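Local coordinates for carbon monoxide dehydrogenase (PDB 6T7J), which catalyses the oxidation of carbon monoxide to carbon dioxide, probably reversibly, as its family does at a nickel-iron-sulfur cluster, here lacking its nickel, at residues C525-L529 and Y566-S570. Sequence-based numbering, arbitrary orientation.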
loop_
_atom_site.group_PDB
_atom_site.type_symbol
_atom_site.label_atom_id
_atom_site.label_comp_id
_atom_site.label_asym_id
_atom_site.label_seq_id
_atom_site.Cartn_x
_atom_site.Cartn_y
_atom_site.Cartn_z
ATOM N N CYS A 525 7.503 8.504 -19.229
ATOM C CA CYS A 525 7.023 9.840 -18.896
ATOM C C CYS A 525 8.091 10.626 -18.153
ATOM O O CYS A 525 8.092 11.862 -18.200
ATOM C CB CYS A 525 5.748 9.770 -18.059
ATOM S SG CYS A 525 4.343 9.002 -18.868
ATOM N N SER A 526 9.009 9.929 -17.467
ATOM C CA SER A 526 10.156 10.608 -16.872
ATOM C C SER A 526 10.897 11.439 -17.914
ATOM O O SER A 526 11.355 12.549 -17.620
ATOM C CB SER A 526 11.095 9.589 -16.219
ATOM O OG SER A 526 11.493 8.584 -17.137
ATOM N N ARG A 527 10.997 10.924 -19.145
ATOM C CA ARG A 527 11.595 11.689 -20.238
ATOM C C ARG A 527 10.941 13.057 -20.366
ATOM O O ARG A 527 11.626 14.083 -20.465
ATOM C CB ARG A 527 11.469 10.922 -21.555
ATOM C CG ARG A 527 12.212 9.602 -21.608
ATOM C CD ARG A 527 12.443 9.186 -23.052
ATOM N NE ARG A 527 12.536 7.738 -23.209
ATOM C CZ ARG A 527 13.669 7.051 -23.126
ATOM N NH1 ARG A 527 14.812 7.681 -22.885
ATOM N NH2 ARG A 527 13.659 5.734 -23.281
ATOM N N ILE A 528 9.605 13.085 -20.366
ATOM C CA ILE A 528 8.875 14.349 -20.407
ATOM C C ILE A 528 9.378 15.278 -19.310
ATOM O O ILE A 528 9.734 16.437 -19.563
ATOM C CB ILE A 528 7.361 14.095 -20.292
ATOM C CG1 ILE A 528 6.807 13.581 -21.624
ATOM C CG2 ILE A 528 6.632 15.354 -19.858
ATOM C CD1 ILE A 528 5.364 13.128 -21.558
ATOM N N LEU A 529 9.467 14.760 -18.079
ATOM C CA LEU A 529 9.929 15.579 -16.963
ATOM C C LEU A 529 11.335 16.112 -17.204
ATOM O O LEU A 529 11.657 17.224 -16.772
ATOM C CB LEU A 529 9.883 14.777 -15.662
ATOM C CG LEU A 529 8.493 14.496 -15.090
ATOM C CD1 LEU A 529 8.602 13.937 -13.679
ATOM C CD2 LEU A 529 7.635 15.751 -15.110
ATOM N N TYR A 566 2.243 13.369 -10.126
ATOM C CA TYR A 566 3.595 13.918 -10.153
ATOM C C TYR A 566 3.805 14.877 -11.315
ATOM O O TYR A 566 4.716 15.710 -11.254
ATOM C CB TYR A 566 4.660 12.806 -10.134
ATOM C CG TYR A 566 4.946 11.994 -11.391
ATOM C CD1 TYR A 566 5.422 12.586 -12.557
ATOM C CD2 TYR A 566 4.820 10.611 -11.374
ATOM C CE1 TYR A 566 5.707 11.831 -13.680
ATOM C CE2 TYR A 566 5.106 9.849 -12.492
ATOM C CZ TYR A 566 5.549 10.463 -13.639
ATOM O OH TYR A 566 5.836 9.705 -14.751
ATOM N N PHE A 567 2.970 14.809 -12.352
ATOM C CA PHE A 567 2.946 15.894 -13.324
ATOM C C PHE A 567 2.483 17.182 -12.660
ATOM O O PHE A 567 3.181 18.202 -12.704
ATOM C CB PHE A 567 2.049 15.529 -14.508
ATOM C CG PHE A 567 2.761 14.765 -15.590
ATOM C CD1 PHE A 567 4.142 14.804 -15.686
ATOM C CD2 PHE A 567 2.053 14.005 -16.503
ATOM C CE1 PHE A 567 4.803 14.103 -16.674
ATOM C CE2 PHE A 567 2.710 13.300 -17.497
ATOM C CZ PHE A 567 4.086 13.350 -17.581
ATOM N N VAL A 568 1.323 17.141 -11.998
ATOM C CA VAL A 568 0.843 18.307 -11.256
ATOM C C VAL A 568 1.934 18.830 -10.328
ATOM O O VAL A 568 2.292 20.013 -10.364
ATOM C CB VAL A 568 -0.440 17.963 -10.478
ATOM C CG1 VAL A 568 -0.786 19.080 -9.507
ATOM C CG2 VAL A 568 -1.597 17.717 -11.439
ATOM N N ALA A 569 2.508 17.939 -9.514
ATOM C CA ALA A 569 3.524 18.339 -8.544
ATOM C C ALA A 569 4.770 18.896 -9.217
ATOM O O ALA A 569 5.484 19.709 -8.620
ATOM C CB ALA A 569 3.891 17.151 -7.655
ATOM N N SER A 570 5.059 18.466 -10.445
ATOM C CA SER A 570 6.147 19.049 -11.217
ATOM C C SER A 570 5.784 20.407 -11.802
ATOM O O SER A 570 6.639 21.045 -12.423
ATOM C CB SER A 570 6.567 18.097 -12.338
ATOM O OG SER A 570 6.840 16.805 -11.825
#
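Leu529 and Ser570 are the nearest CA pair, 7.7 Å apart, where the N-terminal part of helix 525-538 faces the C-terminal end of helix 558-569. In this Rossmann-like domain, helix 525-538 follows strand 516-518 and helix 558-569 links parallel strands 548-552 and 574-576. Leu529 splits its branches between two rings. Its CD1 lies 3.6 Å from Tyr566 CE1, approaching that ring obliquely, while CD2 meets the edge of the Phe567 ring, in plane, 3.6 Å from CE1. The same CD2 rests 3.5 Å from Ser570 OG. Ile528 crosses Phe567 at about a right angle, CG2 coming 3.9 Å from CE1. With CG placed between backbone N and carbonyl carbon (chi1 76°), the Tyr566 ring reaches out until its OH sits 3.3 Å from Cys525 CB. That cysteine carbon also packs 4.0 Å from Phe567 CZ. Cutting Leu529 back to an alanine would probably open a gap beside both rings and strip Ser570 OG of its apolar neighbour. That buried hydroxyl is satisfied by Trp228 NE1 of helix 212-242. No hydrogen bond joins the two segments: their contact is van der Waals in character, with the Cys525 side chain about 8 Å from the broken iron-sulfur cluster.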